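Local coordinates for protein autoinducer 2 sensor kinase/phosphatase LuxQ (Vibrio cholerae, PDB 3C38) that senses the complex of autoinducer 2 with LuxP through its periplasmic domain and accordingly switches between histidine kinase and phosphatase activity in quorum sensing, at residues A51-A56 / E67-V72; L143-A146 / V151-Y154. All blocks are in the same frame, centred on the assembly; numbering follows the deposited sequence.

Contact 1: A51-A56 / E67-V72; sequences ASLINA and EFFSSV
Two short helices that follow the long N-terminal helix of the periplasmic sensor domain meet here, residues 51-56 running nearly antiparallel to residues 67-72, with axes 10.5 Å apart at 162°. That spacing is bridged by aromatic rings, and no hydrogen bond joins the two segments. Phe68 lies between the helices: CG stands anti to the backbone N (chi1 175°), which carries the ring across to the backbone of Leu53, whose CA sits over the centre of one face. On this side Leu53 CB comes within 3.5 Å of Phe68 CZ, and the leucine crosses the phenylalanine at about a right angle. Ser52 adds its methylene, with CB 3.6 Å from Phe68 CE1, meeting the ring obliquely. The opposite face of Phe68 is covered by Val72 CG2, one turn further along the same helix, so the ring is sandwiched between its own helix and the neighbouring one. Phe69 reaches in from beside it. Its side chain leaves the helix alongside the interface, but its end comes nearer and brings CZ to 3.5 Å from Leu53 CD1. Phe68 CD2 rests over the centre of the Phe69 ring, while Phe69 CD2 lies at the edge of the Phe68 ring, in its plane, which makes the pair a T-shaped arrangement. Phe69 also stacks on Trp94, and Leu53 continues to Ile86, joining the helices to the five-stranded sheet. The arrangement is that of an antiparallel helix pair packed beside the antiparallel sheet of a Cache-type sensor domain.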
ATOM      1  N   ALA A  51     -24.625  -1.814  -1.164  1.00 60.62           N
ATOM      2  CA  ALA A  51     -25.582  -1.953  -2.254  1.00 61.51           C
ATOM      3  C   ALA A  51     -25.327  -0.905  -3.330  1.00 63.03           C
ATOM      4  O   ALA A  51     -25.273  -1.228  -4.522  1.00 62.51           O
ATOM      5  CB  ALA A  51     -26.993  -1.812  -1.721  1.00 61.63           C
ATOM      6  N   SER A  52     -25.173   0.348  -2.907  1.00 64.38           N
ATOM      7  CA  SER A  52     -24.914   1.436  -3.844  1.00 66.45           C
ATOM      8  C   SER A  52     -23.826   1.004  -4.823  1.00 67.20           C
ATOM      9  O   SER A  52     -24.005   1.080  -6.038  1.00 68.37           O
ATOM     10  CB  SER A  52     -24.459   2.691  -3.096  1.00 66.53           C
ATOM     11  OG  SER A  52     -25.416   3.086  -2.134  1.00 67.41           O
ATOM     12  N   LEU A  53     -22.701   0.544  -4.286  1.00 67.37           N
ATOM     13  CA  LEU A  53     -21.604   0.096  -5.129  1.00 67.70           C
ATOM     14  C   LEU A  53     -22.076  -1.019  -6.048  1.00 68.69           C
ATOM     15  O   LEU A  53     -21.906  -0.945  -7.263  1.00 68.66           O
ATOM     16  CB  LEU A  53     -20.436  -0.412  -4.280  1.00 65.91           C
ATOM     17  CG  LEU A  53     -19.315  -1.112  -5.064  1.00 65.74           C
ATOM     18  CD1 LEU A  53     -18.755  -0.175  -6.117  1.00 65.06           C
ATOM     19  CD2 LEU A  53     -18.217  -1.562  -4.113  1.00 65.72           C
ATOM     20  N   ILE A  54     -22.677  -2.049  -5.464  1.00 70.06           N
ATOM     21  CA  ILE A  54     -23.147  -3.186  -6.240  1.00 71.66           C
ATOM     22  C   ILE A  54     -24.095  -2.814  -7.374  1.00 73.43           C
ATOM     23  O   ILE A  54     -23.940  -3.306  -8.494  1.00 73.85           O
ATOM     24  CB  ILE A  54     -23.835  -4.233  -5.346  1.00 70.74           C
ATOM     25  CG1 ILE A  54     -22.848  -4.769  -4.311  1.00 71.20           C
ATOM     26  CG2 ILE A  54     -24.331  -5.388  -6.194  1.00 70.51           C
ATOM     27  CD1 ILE A  54     -21.684  -5.535  -4.908  1.00 71.08           C
ATOM     28  N   ASN A  55     -25.073  -1.952  -7.113  1.00 75.08           N
ATOM     29  CA  ASN A  55     -25.998  -1.598  -8.183  1.00 77.25           C
ATOM     30  C   ASN A  55     -25.354  -0.635  -9.179  1.00 77.76           C
ATOM     31  O   ASN A  55     -25.517  -0.792 -10.392  1.00 78.49           O
ATOM     32  CB  ASN A  55     -27.317  -1.026  -7.616  1.00 78.56           C
ATOM     33  CG  ASN A  55     -27.290   0.487  -7.419  1.00 80.31           C
ATOM     34  OD1 ASN A  55     -27.076   1.252  -8.364  1.00 80.77           O
ATOM     35  ND2 ASN A  55     -27.532   0.925  -6.187  1.00 80.45           N
ATOM     36  N   ALA A  56     -24.615   0.349  -8.678  1.00 77.70           N
ATOM     37  CA  ALA A  56     -23.953   1.300  -9.564  1.00 77.76           C
ATOM     38  C   ALA A  56     -23.119   0.490 -10.542  1.00 77.82           C
ATOM     39  O   ALA A  56     -22.971   0.856 -11.710  1.00 78.31           O
ATOM     40  CB  ALA A  56     -23.057   2.238  -8.762  1.00 78.01           C
ATOM     41  N   GLU A  67     -18.781   8.786  -9.031  1.00 86.20           N
ATOM     42  CA  GLU A  67     -19.189   9.606  -7.881  1.00 85.63           C
ATOM     43  C   GLU A  67     -19.219   8.780  -6.610  1.00 84.45           C
ATOM     44  O   GLU A  67     -18.946   9.292  -5.525  1.00 84.19           O
ATOM     45  CB  GLU A  67     -20.580  10.254  -8.017  1.00 87.28           C
ATOM     46  CG  GLU A  67     -21.046  10.785  -6.620  1.00 89.48           C
ATOM     47  CD  GLU A  67     -22.285  11.676  -6.608  1.00 90.51           C
ATOM     48  OE1 GLU A  67     -22.590  12.313  -7.639  1.00 91.27           O
ATOM     49  OE2 GLU A  67     -22.936  11.761  -5.539  1.00 90.66           O
ATOM     50  N   PHE A  68     -19.569   7.505  -6.738  1.00 83.55           N
ATOM     51  CA  PHE A  68     -19.647   6.646  -5.566  1.00 82.31           C
ATOM     52  C   PHE A  68     -18.369   6.649  -4.736  1.00 81.86           C
ATOM     53  O   PHE A  68     -18.387   7.036  -3.566  1.00 82.69           O
ATOM     54  CB  PHE A  68     -19.974   5.207  -5.955  1.00 81.40           C
ATOM     55  CG  PHE A  68     -19.943   4.262  -4.792  1.00 80.66           C
ATOM     56  CD1 PHE A  68     -20.977   4.241  -3.868  1.00 79.77           C
ATOM     57  CD2 PHE A  68     -18.844   3.440  -4.582  1.00 80.66           C
ATOM     58  CE1 PHE A  68     -20.915   3.417  -2.747  1.00 80.65           C
ATOM     59  CE2 PHE A  68     -18.771   2.614  -3.465  1.00 80.66           C
ATOM     60  CZ  PHE A  68     -19.810   2.602  -2.545  1.00 80.44           C
ATOM     61  N   PHE A  69     -17.265   6.209  -5.331  1.00 80.01           N
ATOM     62  CA  PHE A  69     -15.996   6.165  -4.615  1.00 78.96           C
ATOM     63  C   PHE A  69     -15.564   7.550  -4.173  1.00 79.55           C
ATOM     64  O   PHE A  69     -14.872   7.704  -3.165  1.00 79.35           O
ATOM     65  CB  PHE A  69     -14.921   5.511  -5.482  1.00 75.80           C
ATOM     66  CG  PHE A  69     -15.088   4.030  -5.614  1.00 73.05           C
ATOM     67  CD1 PHE A  69     -14.791   3.190  -4.548  1.00 71.69           C
ATOM     68  CD2 PHE A  69     -15.608   3.477  -6.775  1.00 72.27           C
ATOM     69  CE1 PHE A  69     -15.013   1.820  -4.638  1.00 71.43           C
ATOM     70  CE2 PHE A  69     -15.836   2.108  -6.874  1.00 71.20           C
ATOM     71  CZ  PHE A  69     -15.537   1.279  -5.803  1.00 71.20           C
ATOM     72  N   SER A  70     -15.980   8.560  -4.925  1.00 80.38           N
ATOM     73  CA  SER A  70     -15.641   9.926  -4.578  1.00 81.76           C
ATOM     74  C   SER A  70     -16.341  10.240  -3.256  1.00 82.94           C
ATOM     75  O   SER A  70     -15.820  10.982  -2.423  1.00 82.58           O
ATOM     76  CB  SER A  70     -16.117  10.878  -5.673  1.00 81.40           C
ATOM     77  OG  SER A  70     -15.637  12.189  -5.442  1.00 81.55           O
ATOM     78  N   SER A  71     -17.520   9.653  -3.071  1.00 84.42           N
ATOM     79  CA  SER A  71     -18.303   9.844  -1.853  1.00 86.16           C
ATOM     80  C   SER A  71     -17.675   9.120  -0.669  1.00 87.22           C
ATOM     81  O   SER A  71     -17.634   9.643   0.446  1.00 87.11           O
ATOM     82  CB  SER A  71     -19.730   9.329  -2.054  1.00 86.03           C
ATOM     83  OG  SER A  71     -20.629  10.394  -2.293  1.00 87.40           O
ATOM     84  N   VAL A  72     -17.195   7.906  -0.918  1.00 88.86           N
ATOM     85  CA  VAL A  72     -16.565   7.098   0.117  1.00 90.05           C
ATOM     86  C   VAL A  72     -15.351   7.830   0.675  1.00 90.91           C
ATOM     87  O   VAL A  72     -15.162   7.912   1.890  1.00 90.73           O
ATOM     88  CB  VAL A  72     -16.103   5.740  -0.448  1.00 89.88           C
ATOM     89  CG1 VAL A  72     -15.550   4.870   0.671  1.00 90.16           C
ATOM     90  CG2 VAL A  72     -17.263   5.048  -1.145  1.00 90.36           C
TER

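Contact 2: L143-A146 / V151-Y154; sequences LIEA and VVGY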
ATOM      1  N   LEU A 143     -17.258  -8.819  -4.742  1.00 53.63           N
ATOM      2  CA  LEU A 143     -18.412  -7.928  -4.847  1.00 56.37           C
ATOM      3  C   LEU A 143     -19.609  -8.819  -5.146  1.00 60.21           C
ATOM      4  O   LEU A 143     -19.833  -9.215  -6.291  1.00 60.20           O
ATOM      5  CB  LEU A 143     -18.226  -6.918  -5.981  1.00 53.21           C
ATOM      6  CG  LEU A 143     -17.129  -5.876  -5.781  1.00 53.33           C
ATOM      7  CD1 LEU A 143     -16.950  -5.061  -7.049  1.00 51.85           C
ATOM      8  CD2 LEU A 143     -17.495  -4.971  -4.611  1.00 53.63           C
ATOM      9  N   ILE A 144     -20.366  -9.146  -4.105  1.00 63.88           N
ATOM     10  CA  ILE A 144     -21.531 -10.006  -4.242  1.00 67.51           C
ATOM     11  C   ILE A 144     -22.811  -9.182  -4.296  1.00 70.81           C
ATOM     12  O   ILE A 144     -22.812  -7.998  -3.962  1.00 72.74           O
ATOM     13  CB  ILE A 144     -21.562 -11.015  -3.088  1.00 66.14           C
ATOM     14  CG1 ILE A 144     -20.302 -11.880  -3.176  1.00 66.06           C
ATOM     15  CG2 ILE A 144     -22.809 -11.884  -3.164  1.00 67.13           C
ATOM     16  CD1 ILE A 144     -19.992 -12.687  -1.939  1.00 64.17           C
ATOM     17  N   GLU A 145     -23.905  -9.792  -4.727  1.00 74.44           N
ATOM     18  CA  GLU A 145     -25.140  -9.037  -4.829  1.00 78.09           C
ATOM     19  C   GLU A 145     -26.247  -9.517  -3.898  1.00 78.86           C
ATOM     20  O   GLU A 145     -26.302 -10.692  -3.528  1.00 79.30           O
ATOM     21  CB  GLU A 145     -25.626  -9.050  -6.272  1.00 79.27           C
ATOM     22  CG  GLU A 145     -26.314  -7.773  -6.674  1.00 81.68           C
ATOM     23  CD  GLU A 145     -27.685  -8.014  -7.228  1.00 83.31           C
ATOM     24  OE1 GLU A 145     -28.025  -9.193  -7.472  1.00 84.69           O
ATOM     25  OE2 GLU A 145     -28.421  -7.026  -7.428  1.00 84.17           O
ATOM     26  N   ALA A 146     -27.124  -8.586  -3.531  1.00 79.47           N
ATOM     27  CA  ALA A 146     -28.242  -8.853  -2.632  1.00 79.15           C
ATOM     28  C   ALA A 146     -28.797 -10.277  -2.680  1.00 78.74           C
ATOM     29  O   ALA A 146     -29.422 -10.687  -3.663  1.00 77.67           O
ATOM     30  CB  ALA A 146     -29.361  -7.849  -2.895  1.00 79.36           C
ATOM     31  N   VAL A 151     -21.364 -13.050  -6.837  1.00 64.79           N
ATOM     32  CA  VAL A 151     -20.260 -12.266  -7.414  1.00 61.09           C
ATOM     33  C   VAL A 151     -20.468 -11.505  -8.718  1.00 59.05           C
ATOM     34  O   VAL A 151     -20.554 -12.092  -9.789  1.00 60.57           O
ATOM     35  CB  VAL A 151     -18.989 -13.112  -7.584  1.00 60.16           C
ATOM     36  CG1 VAL A 151     -17.881 -12.260  -8.191  1.00 59.20           C
ATOM     37  CG2 VAL A 151     -18.546 -13.648  -6.238  1.00 61.88           C
ATOM     38  N   VAL A 152     -20.516 -10.183  -8.612  1.00 57.87           N
ATOM     39  CA  VAL A 152     -20.683  -9.308  -9.764  1.00 56.23           C
ATOM     40  C   VAL A 152     -19.301  -8.814 -10.194  1.00 54.90           C
ATOM     41  O   VAL A 152     -19.144  -8.211 -11.256  1.00 53.29           O
ATOM     42  CB  VAL A 152     -21.560  -8.091  -9.406  1.00 56.63           C
ATOM     43  CG1 VAL A 152     -21.748  -7.191 -10.622  1.00 56.95           C
ATOM     44  CG2 VAL A 152     -22.900  -8.572  -8.882  1.00 59.01           C
ATOM     45  N   GLY A 153     -18.304  -9.081  -9.356  1.00 53.64           N
ATOM     46  CA  GLY A 153     -16.949  -8.658  -9.652  1.00 52.21           C
ATOM     47  C   GLY A 153     -16.054  -8.639  -8.425  1.00 51.05           C
ATOM     48  O   GLY A 153     -16.360  -9.244  -7.393  1.00 51.19           O
ATOM     49  N   TYR A 154     -14.933  -7.940  -8.543  1.00 48.89           N
ATOM     50  CA  TYR A 154     -13.979  -7.834  -7.457  1.00 45.50           C
ATOM     51  C   TYR A 154     -13.440  -6.417  -7.389  1.00 44.65           C
ATOM     52  O   TYR A 154     -13.208  -5.770  -8.420  1.00 42.75           O
ATOM     53  CB  TYR A 154     -12.833  -8.817  -7.674  1.00 45.77           C
ATOM     54  CG  TYR A 154     -13.182 -10.240  -7.314  1.00 49.09           C
ATOM     55  CD1 TYR A 154     -13.172 -10.660  -5.985  1.00 49.77           C
ATOM     56  CD2 TYR A 154     -13.544 -11.167  -8.296  1.00 50.83           C
ATOM     57  CE1 TYR A 154     -13.510 -11.967  -5.636  1.00 49.77           C
ATOM     58  CE2 TYR A 154     -13.891 -12.482  -7.956  1.00 50.56           C
ATOM     59  CZ  TYR A 154     -13.870 -12.868  -6.621  1.00 51.12           C
ATOM     60  OH  TYR A 154     -14.203 -14.153  -6.265  1.00 52.82           O
TER
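Leu143 and Gly153 form an antiparallel hydrogen-bonded pair, and the leucine side chain runs along the backbone of the opposing strand. Its CB lies 3.3 Å from Gly153 O. CG stays near the same carbonyl, and CD1 passes on to the backbone of Tyr154, 3.8 Å from Tyr154 C; with CG beside the backbone N (chi1 -68°), the branch follows the strand forward. The other methyl, CD2, is turned to helix 51-58. Behind this side chain Leu143 N donates to Gly153 O over 2.8 Å, approaching from above the carbonyl plane, 36° out of it. Leu143 O is shared: Val152 N gives it a short bond of 2.6 Å, almost in line with the carbonyl (C=O...N 174°), whereas Gly153 N reaches it only weakly, at 3.4 Å. Two successive residues facing one make a classic beta bulge, placed where strands 134-143 and 153-160 are joined by their connecting loop. Val151 CA adds a CA-H...O contact to the same oxygen. Gly153 has backbone angles hardly accessible to residues with a CB. Beyond the bulge the grip passes to side chains on the loop: Ile144 CG1 meets Val151 CG2 at 3.9 Å, both exposed on the surface, and Glu145 CB lies 3.8 Å from Val152 CG2. Val152 also touches Leu57 and Arg60, while Tyr154 forms a cation-pi pair with Arg140.

The two contacts meet directly, their centres about 13 Å apart on the same side of the chain's centre, although contact 1 is complete in sequence before contact 2 begins. Helix 51-58 is the common element: Leu53 of this helix reaches both, its CB and CD1 packing on the phenylalanines of contact 1 and its CD2 lying 3.5 Å from Leu143 CD2 of contact 2. Ile54, which takes no part in the helix pair, packs on contact 2 instead, with CD1 3.9 Å from Leu143 CB at the strand end and CG2 against Glu145 CG in the loop. Contact 1 thus lies against the hairpin end of the sheet through a shared apolar layer.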